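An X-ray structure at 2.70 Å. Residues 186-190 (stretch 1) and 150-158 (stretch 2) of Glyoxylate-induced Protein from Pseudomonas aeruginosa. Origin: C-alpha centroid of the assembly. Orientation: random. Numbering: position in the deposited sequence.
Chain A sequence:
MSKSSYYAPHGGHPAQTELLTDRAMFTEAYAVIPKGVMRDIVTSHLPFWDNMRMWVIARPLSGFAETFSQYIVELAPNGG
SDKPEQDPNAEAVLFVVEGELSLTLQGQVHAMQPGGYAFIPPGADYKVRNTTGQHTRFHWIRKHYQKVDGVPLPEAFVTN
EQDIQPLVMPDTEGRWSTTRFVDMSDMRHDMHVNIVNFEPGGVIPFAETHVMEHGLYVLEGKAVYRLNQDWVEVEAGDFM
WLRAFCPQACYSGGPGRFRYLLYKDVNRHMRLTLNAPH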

ATOM      1  N   ASP A 186     -41.952   3.091  17.521  1.00 16.52           N
ATOM      2  CA  ASP A 186     -42.261   4.489  17.805  1.00 14.75           C
ATOM      3  C   ASP A 186     -41.637   5.393  16.743  1.00 13.17           C
ATOM      4  O   ASP A 186     -40.486   5.808  16.850  1.00 13.27           O
ATOM      5  CB  ASP A 186     -41.750   4.866  19.195  1.00 14.63           C
ATOM      6  CG  ASP A 186     -42.252   6.218  19.649  1.00 17.31           C
ATOM      7  OD1 ASP A 186     -41.953   6.606  20.798  1.00 18.86           O
ATOM      8  OD2 ASP A 186     -42.947   6.899  18.864  1.00 16.74           O
HETATM    9  N   MSE A 187     -42.424   5.693  15.721  1.00 11.48           N
HETATM   10  CA  MSE A 187     -41.979   6.507  14.617  1.00 12.56           C
HETATM   11  C   MSE A 187     -41.727   7.965  14.963  1.00 12.60           C
HETATM   12  O   MSE A 187     -41.312   8.739  14.114  1.00 11.79           O
HETATM   13  CB  MSE A 187     -42.988   6.400  13.476  1.00 15.68           C
HETATM   14  CG  MSE A 187     -42.361   5.969  12.163  1.00 21.65           C
HETATM   15 SE   MSE A 187     -41.336   4.310  12.294  1.00 28.78          SE
HETATM   16  CE  MSE A 187     -42.606   3.160  11.389  1.00 31.15           C
ATOM     17  N   ARG A 188     -41.975   8.342  16.210  1.00 13.95           N
ATOM     18  CA  ARG A 188     -41.754   9.715  16.634  1.00 14.15           C
ATOM     19  C   ARG A 188     -40.262   9.960  16.823  1.00 13.97           C
ATOM     20  O   ARG A 188     -39.786  11.079  16.653  1.00 15.52           O
ATOM     21  CB  ARG A 188     -42.497   9.987  17.936  1.00 16.16           C
ATOM     22  CG  ARG A 188     -44.009   9.972  17.799  1.00 20.05           C
ATOM     23  CD  ARG A 188     -44.662  10.326  19.130  1.00 24.02           C
ATOM     24  NE  ARG A 188     -44.360   9.312  20.137  1.00 27.52           N
ATOM     25  CZ  ARG A 188     -44.483   9.484  21.448  1.00 29.13           C
ATOM     26  NH1 ARG A 188     -44.906  10.645  21.937  1.00 30.26           N
ATOM     27  NH2 ARG A 188     -44.177   8.487  22.270  1.00 29.83           N
ATOM     28  N   HIS A 189     -39.523   8.915  17.180  1.00 13.12           N
ATOM     29  CA  HIS A 189     -38.087   9.045  17.360  1.00 11.90           C
ATOM     30  C   HIS A 189     -37.365   8.827  16.064  1.00 11.81           C
ATOM     31  O   HIS A 189     -37.642   7.868  15.337  1.00 10.22           O
ATOM     32  CB  HIS A 189     -37.552   8.041  18.360  1.00 12.72           C
ATOM     33  CG  HIS A 189     -37.646   8.499  19.769  1.00 14.27           C
ATOM     34  ND1 HIS A 189     -38.712   8.186  20.580  1.00 16.21           N
ATOM     35  CD2 HIS A 189     -36.839   9.299  20.502  1.00 15.04           C
ATOM     36  CE1 HIS A 189     -38.559   8.773  21.751  1.00 18.45           C
ATOM     37  NE2 HIS A 189     -37.427   9.459  21.727  1.00 16.43           N
ATOM     38  N   ASP A 190     -36.417   9.712  15.783  1.00 11.85           N
ATOM     39  CA  ASP A 190     -35.642   9.606  14.561  1.00 11.32           C
ATOM     40  C   ASP A 190     -34.202   9.215  14.868  1.00 11.18           C
ATOM     41  O   ASP A 190     -33.322   9.295  14.015  1.00 11.93           O
ATOM     42  CB  ASP A 190     -35.721  10.921  13.770  1.00  9.83           C
ATOM     43  CG  ASP A 190     -34.979  12.070  14.431  1.00  9.80           C
ATOM     44  OD1 ASP A 190     -34.735  12.030  15.653  1.00 11.56           O
ATOM     45  OD2 ASP A 190     -34.652  13.038  13.711  1.00  9.66           O
TER
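Stretch 2 150-158: GVPLPEAFV

D186 to H189 of stretch 1 form a compact type I beta turn, closed by the backbone hydrogen bond from H189 N to D186 O (3.3 Å), with D190 following it. Stretch 2 passes over the turn as a mostly irregular segment, extended from V151 onward, that becomes a strand only at F157 and V158. The backbones come closest at R188 and P154, whose CA atoms lie 5.1 Å apart. V151 and P152 lie along the base and middle of the R188 side chain, P154 rests against the R188 carbonyl, and E155 reaches the NH1 end. At G150 the positive phi would jam a CB against the preceding carbonyl O, which calls for glycine.

The CB of R188 points toward stretch 2, and its chi angles, m, t, m and then 162°, carry the charged group out along the neighbouring chain. Two carboxylates hold this conformation. D186, with chi1 t, turns its carboxylate back over the turn: OD2 accepts from R188 N at 3.2 Å and from R188 NE at 3.1 Å, while OD1 accepts from R188 NH2 at 3.3 Å, the NE and NH2 bonds both being part of a salt bridge. One short acidic side chain thus ties together the backbone and the guanidinium of the same arginine. From stretch 2, E155 OE1 accepts from R188 NH1 at 2.9 Å in a second salt bridge. E155 leaves its backbone sideways, but chi1 m, chi2 t and chi3 of -51° bring OE1 to the edge of the guanidinium, where its N-H groups point.

The R188 methylenes pack on V151 and the P152 ring, with R188 CG 3.8 Å from V151 CG1 and R188 CD 3.6 Å from P152 CG, though R188 CG also lies only 3.0 Å from P152 O, a tight contact. V151, with chi1 t, also brings CG1 to 3.6 Å from M187 O; a compact branched side chain fits this buried place close to the turn backbone. M187, a selenomethionine, leads its side-chain end away and takes part here chiefly through that carbonyl.

P154 sits between R188 and H189. Its CD is 3.6 Å from R188 O, its CA lies over one face of the guanidinium, and its CB lies over one face of the H189 ring, 3.6 Å from the centroid and 15° off the normal, a CH-pi contact. A rigid proline presents such C-H groups well and keeps the chain extended, with phi of -72°. The CB of H189 points away from stretch 2, yet chi1 of -86° and chi2 of 94° bring the imidazole back to meet it. Farther along, F157, with chi1 p, offers its ring edge to H189, F157 CE2 lying 4.0 Å from H189 CE1.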

ATOM      1  N   GLY A 150     -47.740  14.697  10.594  1.00  7.20           N
ATOM      2  CA  GLY A 150     -48.594  13.608  11.005  1.00  6.19           C
ATOM      3  C   GLY A 150     -47.985  12.881  12.167  1.00  6.52           C
ATOM      4  O   GLY A 150     -48.655  12.139  12.872  1.00  7.02           O
ATOM      5  N   VAL A 151     -46.695  13.083  12.368  1.00  8.24           N
ATOM      6  CA  VAL A 151     -46.039  12.425  13.473  1.00 10.52           C
ATOM      7  C   VAL A 151     -45.685  13.460  14.511  1.00 10.75           C
ATOM      8  O   VAL A 151     -45.000  14.438  14.219  1.00 12.08           O
ATOM      9  CB  VAL A 151     -44.787  11.707  13.008  1.00 12.05           C
ATOM     10  CG1 VAL A 151     -44.160  10.969  14.171  1.00 12.52           C
ATOM     11  CG2 VAL A 151     -45.148  10.738  11.890  1.00 12.25           C
ATOM     12  N   PRO A 152     -46.181  13.276  15.739  1.00 10.48           N
ATOM     13  CA  PRO A 152     -45.913  14.208  16.836  1.00 10.40           C
ATOM     14  C   PRO A 152     -44.511  14.052  17.410  1.00 10.63           C
ATOM     15  O   PRO A 152     -43.919  12.975  17.340  1.00 11.60           O
ATOM     16  CB  PRO A 152     -46.990  13.848  17.849  1.00 10.19           C
ATOM     17  CG  PRO A 152     -47.155  12.373  17.633  1.00  8.87           C
ATOM     18  CD  PRO A 152     -47.189  12.276  16.137  1.00  8.79           C
ATOM     19  N   LEU A 153     -43.985  15.130  17.977  1.00 11.64           N
ATOM     20  CA  LEU A 153     -42.651  15.104  18.580  1.00 11.93           C
ATOM     21  C   LEU A 153     -42.565  14.058  19.671  1.00 12.86           C
ATOM     22  O   LEU A 153     -43.549  13.770  20.356  1.00 13.83           O
ATOM     23  CB  LEU A 153     -42.324  16.444  19.209  1.00 11.23           C
ATOM     24  CG  LEU A 153     -42.296  17.672  18.323  1.00  9.86           C
ATOM     25  CD1 LEU A 153     -42.416  18.879  19.215  1.00 10.59           C
ATOM     26  CD2 LEU A 153     -41.019  17.714  17.505  1.00 10.27           C
ATOM     27  N   PRO A 154     -41.375  13.485  19.861  1.00 12.70           N
ATOM     28  CA  PRO A 154     -41.186  12.467  20.890  1.00 13.67           C
ATOM     29  C   PRO A 154     -41.230  13.110  22.261  1.00 15.18           C
ATOM     30  O   PRO A 154     -40.801  14.254  22.433  1.00 16.75           O
ATOM     31  CB  PRO A 154     -39.823  11.886  20.548  1.00 13.23           C
ATOM     32  CG  PRO A 154     -39.110  13.052  19.968  1.00 13.49           C
ATOM     33  CD  PRO A 154     -40.148  13.689  19.083  1.00 12.46           C
ATOM     34  N   GLU A 155     -41.775  12.388  23.234  1.00 17.18           N
ATOM     35  CA  GLU A 155     -41.873  12.911  24.596  1.00 18.53           C
ATOM     36  C   GLU A 155     -40.653  12.518  25.403  1.00 17.22           C
ATOM     37  O   GLU A 155     -40.109  11.433  25.228  1.00 19.70           O
ATOM     38  CB  GLU A 155     -43.150  12.402  25.272  1.00 20.06           C
ATOM     39  CG  GLU A 155     -44.393  13.228  24.923  1.00 26.36           C
ATOM     40  CD  GLU A 155     -45.689  12.461  25.127  1.00 31.48           C
ATOM     41  OE1 GLU A 155     -45.801  11.321  24.608  1.00 33.37           O
ATOM     42  OE2 GLU A 155     -46.607  13.000  25.790  1.00 34.21           O
ATOM     43  N   ALA A 156     -40.222  13.427  26.270  1.00 15.21           N
ATOM     44  CA  ALA A 156     -39.066  13.210  27.122  1.00 11.97           C
ATOM     45  C   ALA A 156     -39.314  12.086  28.103  1.00 10.88           C
ATOM     46  O   ALA A 156     -40.431  11.602  28.249  1.00 10.90           O
ATOM     47  CB  ALA A 156     -38.738  14.469  27.885  1.00 10.68           C
ATOM     48  N   PHE A 157     -38.248  11.667  28.766  1.00 10.25           N
ATOM     49  CA  PHE A 157     -38.330  10.624  29.762  1.00  8.18           C
ATOM     50  C   PHE A 157     -36.942  10.413  30.342  1.00  8.17           C
ATOM     51  O   PHE A 157     -35.937  10.748  29.712  1.00  7.12           O
ATOM     52  CB  PHE A 157     -38.906   9.342  29.145  1.00  8.88           C
ATOM     53  CG  PHE A 157     -38.090   8.771  28.031  1.00  7.38           C
ATOM     54  CD1 PHE A 157     -36.996   7.967  28.309  1.00  7.02           C
ATOM     55  CD2 PHE A 157     -38.402   9.047  26.704  1.00  8.16           C
ATOM     56  CE1 PHE A 157     -36.226   7.439  27.293  1.00  7.38           C
ATOM     57  CE2 PHE A 157     -37.636   8.523  25.670  1.00  7.49           C
ATOM     58  CZ  PHE A 157     -36.544   7.721  25.969  1.00  8.51           C
ATOM     59  N   VAL A 158     -36.903   9.907  31.569  1.00  8.25           N
ATOM     60  CA  VAL A 158     -35.658   9.655  32.283  1.00  7.80           C
ATOM     61  C   VAL A 158     -35.751   8.259  32.892  1.00 10.15           C
ATOM     62  O   VAL A 158     -36.835   7.808  33.284  1.00  9.94           O
ATOM     63  CB  VAL A 158     -35.442  10.684  33.411  1.00  7.42           C
ATOM     64  CG1 VAL A 158     -34.096  10.459  34.090  1.00  5.69           C
ATOM     65  CG2 VAL A 158     -35.527  12.092  32.848  1.00  7.90           C
TER